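Local coordinates for protein bicaudal C homolog 1 (Homo sapiens, PDB 6GY4) that probably binds RNA through its KH domains, of which the N-terminal one is described here, at residues N41-P47 with P60-S65. Residues are numbered along the deposited sequence; the frame is centred on the assembly and turned at random.
Sequences NTQIAWP and PHIKVS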
ATOM      1  N   ASN A  41      -8.091   3.882   6.858  1.00 63.99           N
ATOM      2  CA  ASN A  41      -9.319   4.143   6.105  1.00 66.99           C
ATOM      3  C   ASN A  41      -8.994   4.587   4.680  1.00 59.88           C
ATOM      4  O   ASN A  41      -9.478   5.610   4.191  1.00 59.22           O
ATOM      5  CB  ASN A  41     -10.207   5.169   6.811  1.00 73.41           C
ATOM      6  CG  ASN A  41     -11.669   5.012   6.443  1.00 83.97           C
ATOM      7  OD1 ASN A  41     -12.148   3.896   6.243  1.00 90.56           O
ATOM      8  ND2 ASN A  41     -12.384   6.127   6.341  1.00 69.36           N
ATOM      9  N   THR A  42      -8.158   3.795   4.013  1.00 44.91           N
ATOM     10  CA  THR A  42      -7.702   4.080   2.661  1.00 44.95           C
ATOM     11  C   THR A  42      -8.016   2.894   1.761  1.00 42.33           C
ATOM     12  O   THR A  42      -8.377   1.809   2.224  1.00 56.42           O
ATOM     13  CB  THR A  42      -6.198   4.389   2.631  1.00 40.46           C
ATOM     14  OG1 THR A  42      -5.474   3.297   3.209  1.00 46.86           O
ATOM     15  CG2 THR A  42      -5.898   5.651   3.420  1.00 34.78           C
ATOM     16  N   GLN A  43      -7.876   3.115   0.454  1.00 44.91           N
ATOM     17  CA  GLN A  43      -8.132   2.101  -0.559  1.00 49.55           C
ATOM     18  C   GLN A  43      -6.867   1.901  -1.380  1.00 50.60           C
ATOM     19  O   GLN A  43      -6.330   2.862  -1.939  1.00 48.50           O
ATOM     20  CB  GLN A  43      -9.298   2.511  -1.467  1.00 51.16           C
ATOM     21  CG  GLN A  43     -10.565   2.889  -0.718  1.00 64.30           C
ATOM     22  CD  GLN A  43     -11.765   2.069  -1.151  1.00 76.06           C
ATOM     23  OE1 GLN A  43     -11.692   1.300  -2.110  1.00 77.90           O
ATOM     24  NE2 GLN A  43     -12.877   2.228  -0.444  1.00 64.33           N
ATOM     25  N   ILE A  44      -6.388   0.663  -1.448  1.00 52.20           N
ATOM     26  CA  ILE A  44      -5.133   0.351  -2.121  1.00 54.22           C
ATOM     27  C   ILE A  44      -5.427  -0.450  -3.382  1.00 57.90           C
ATOM     28  O   ILE A  44      -6.341  -1.282  -3.419  1.00 65.38           O
ATOM     29  CB  ILE A  44      -4.165  -0.412  -1.193  1.00 56.40           C
ATOM     30  CG1 ILE A  44      -3.940   0.372   0.101  1.00 54.72           C
ATOM     31  CG2 ILE A  44      -2.831  -0.645  -1.881  1.00 58.37           C
ATOM     32  CD1 ILE A  44      -3.098  -0.366   1.112  1.00 67.82           C
ATOM     33  N   ALA A  45      -4.642  -0.190  -4.426  1.00 58.32           N
ATOM     34  CA  ALA A  45      -4.803  -0.867  -5.705  1.00 63.93           C
ATOM     35  C   ALA A  45      -3.429  -1.076  -6.323  1.00 63.72           C
ATOM     36  O   ALA A  45      -2.576  -0.191  -6.252  1.00 61.04           O
ATOM     37  CB  ALA A  45      -5.700  -0.060  -6.648  1.00 63.33           C
ATOM     38  N   TRP A  46      -3.222  -2.244  -6.927  1.00 68.51           N
ATOM     39  CA  TRP A  46      -1.939  -2.607  -7.515  1.00 70.94           C
ATOM     40  C   TRP A  46      -2.180  -3.326  -8.837  1.00 75.04           C
ATOM     41  O   TRP A  46      -3.193  -4.022  -8.984  1.00 77.52           O
ATOM     42  CB  TRP A  46      -1.110  -3.477  -6.548  1.00 73.36           C
ATOM     43  CG  TRP A  46      -1.763  -4.736  -6.060  1.00 79.24           C
ATOM     44  CD1 TRP A  46      -1.797  -5.943  -6.698  1.00 92.00           C
ATOM     45  CD2 TRP A  46      -2.429  -4.927  -4.805  1.00 76.50           C
ATOM     46  NE1 TRP A  46      -2.463  -6.866  -5.930  1.00 89.27           N
ATOM     47  CE2 TRP A  46      -2.862  -6.268  -4.762  1.00 86.69           C
ATOM     48  CE3 TRP A  46      -2.713  -4.092  -3.720  1.00 72.18           C
ATOM     49  CZ2 TRP A  46      -3.563  -6.793  -3.677  1.00 88.48           C
ATOM     50  CZ3 TRP A  46      -3.410  -4.615  -2.644  1.00 72.96           C
ATOM     51  CH2 TRP A  46      -3.826  -5.952  -2.630  1.00 87.39           C
ATOM     52  N   PRO A  47      -1.254  -3.190  -9.821  1.00 88.20           N
ATOM     53  CA  PRO A  47      -1.398  -3.499 -11.253  1.00 97.98           C
ATOM     54  C   PRO A  47      -2.685  -4.201 -11.681  1.00108.54           C
ATOM     55  O   PRO A  47      -2.951  -4.278 -12.883  1.00107.87           O
ATOM     56  CB  PRO A  47      -0.190  -4.411 -11.519  1.00103.25           C
ATOM     57  CG  PRO A  47       0.809  -4.088 -10.395  1.00102.05           C
ATOM     58  CD  PRO A  47       0.176  -3.037  -9.517  1.00 87.93           C
ATOM     59  N   PRO A  60       6.561  -1.531 -10.768  1.00 50.80           N
ATOM     60  CA  PRO A  60       5.130  -1.215 -10.869  1.00 55.97           C
ATOM     61  C   PRO A  60       4.688  -0.150  -9.876  1.00 55.77           C
ATOM     62  O   PRO A  60       5.478   0.297  -9.041  1.00 59.04           O
ATOM     63  CB  PRO A  60       4.463  -2.562 -10.574  1.00 47.68           C
ATOM     64  CG  PRO A  60       5.411  -3.222  -9.632  1.00 46.24           C
ATOM     65  CD  PRO A  60       6.794  -2.797 -10.051  1.00 51.18           C
ATOM     66  N   HIS A  61       3.422   0.252  -9.954  1.00 62.98           N
ATOM     67  CA  HIS A  61       2.854   1.273  -9.087  1.00 46.95           C
ATOM     68  C   HIS A  61       1.723   0.683  -8.257  1.00 42.34           C
ATOM     69  O   HIS A  61       1.056  -0.264  -8.678  1.00 49.67           O
ATOM     70  CB  HIS A  61       2.320   2.457  -9.901  1.00 51.39           C
ATOM     71  CG  HIS A  61       3.377   3.192 -10.663  1.00 66.45           C
ATOM     72  ND1 HIS A  61       4.198   4.128 -10.072  1.00 73.01           N
ATOM     73  CD2 HIS A  61       3.751   3.129 -11.962  1.00 77.45           C
ATOM     74  CE1 HIS A  61       5.033   4.611 -10.975  1.00 82.72           C
ATOM     75  NE2 HIS A  61       4.782   4.021 -12.131  1.00 83.04           N
ATOM     76  N   ILE A  62       1.519   1.239  -7.063  1.00 39.74           N
ATOM     77  CA  ILE A  62       0.295   1.002  -6.313  1.00 38.29           C
ATOM     78  C   ILE A  62      -0.387   2.348  -6.115  1.00 38.72           C
ATOM     79  O   ILE A  62       0.224   3.408  -6.270  1.00 49.03           O
ATOM     80  CB  ILE A  62       0.522   0.298  -4.958  1.00 41.41           C
ATOM     81  CG1 ILE A  62       1.072   1.273  -3.917  1.00 40.59           C
ATOM     82  CG2 ILE A  62       1.420  -0.920  -5.123  1.00 36.16           C
ATOM     83  CD1 ILE A  62       0.516   1.028  -2.531  1.00 61.31           C
ATOM     84  N   LYS A  63      -1.668   2.296  -5.768  1.00 41.38           N
ATOM     85  CA  LYS A  63      -2.515   3.482  -5.755  1.00 39.56           C
ATOM     86  C   LYS A  63      -3.307   3.522  -4.457  1.00 44.05           C
ATOM     87  O   LYS A  63      -4.050   2.583  -4.152  1.00 54.89           O
ATOM     88  CB  LYS A  63      -3.446   3.480  -6.970  1.00 44.03           C
ATOM     89  CG  LYS A  63      -4.534   4.528  -6.959  1.00 51.67           C
ATOM     90  CD  LYS A  63      -5.092   4.700  -8.362  1.00 63.87           C
ATOM     91  CE  LYS A  63      -6.575   5.009  -8.345  1.00 77.29           C
ATOM     92  NZ  LYS A  63      -7.387   3.808  -8.006  1.00 82.49           N
ATOM     93  N   VAL A  64      -3.151   4.606  -3.699  1.00 47.34           N
ATOM     94  CA  VAL A  64      -3.796   4.771  -2.402  1.00 38.78           C
ATOM     95  C   VAL A  64      -4.732   5.971  -2.474  1.00 40.63           C
ATOM     96  O   VAL A  64      -4.361   7.022  -3.010  1.00 41.43           O
ATOM     97  CB  VAL A  64      -2.768   4.953  -1.271  1.00 39.01           C
ATOM     98  CG1 VAL A  64      -3.411   4.666   0.075  1.00 40.01           C
ATOM     99  CG2 VAL A  64      -1.562   4.055  -1.498  1.00 36.51           C
ATOM    100  N   SER A  65      -5.935   5.815  -1.924  1.00 43.47           N
ATOM    101  CA  SER A  65      -6.967   6.838  -1.980  1.00 44.01           C
ATOM    102  C   SER A  65      -7.548   7.062  -0.592  1.00 45.16           C
ATOM    103  O   SER A  65      -7.640   6.132   0.216  1.00 46.21           O
ATOM    104  CB  SER A  65      -8.090   6.442  -2.950  1.00 48.70           C
ATOM    105  OG  SER A  65      -7.559   5.972  -4.178  1.00 68.34           O
TER
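In Ile62 the first torsion (chi1 76°) sets CG1 between the backbone N and the carbonyl carbon, and chi2 143° then carries CD1 to CG2 of Ile44 at 3.8 Å; the two side chains lie alongside and point the same way. Ile44 in turn has that CG2 anti to its own N, while its CG1 approaches CG1 of Val64, the partner in a non-hydrogen-bonded pair. Branched, apolar residues suit this face because helix 68-81 covers it, Ile78 touching both isoleucines. The other branch of Ile62, CG2, packs at 3.9 Å on CB of Trp46, whose indole is turned away to meet Phe33 and receives CG2 of Ile44 in plane at its edge. Strands 43-45 and 61-65 run antiparallel at 164°, forming the edge and the centre of the three-stranded sheet of a type I KH domain; strand 2-8 flanks the centre from its far side. Gln43 and Ser65 exchange two backbone bonds, the amide N of Gln43 meeting a lone pair of Ser65 O at 3.0 Å. In the next hydrogen-bonded pair, Lys63 N reaches Ala45 O at 2.7 Å, whereas the return bond from Ala45 N is weak. Polar Gln43, Lys63 and Ser65 and small Ala45 fit the face turned from the helices. Thr42 lays CB against CG1 of Val64 at 3.8 Å; the residue is buried, and its OG1 is hydrogen-bonded to OG1 of Thr40.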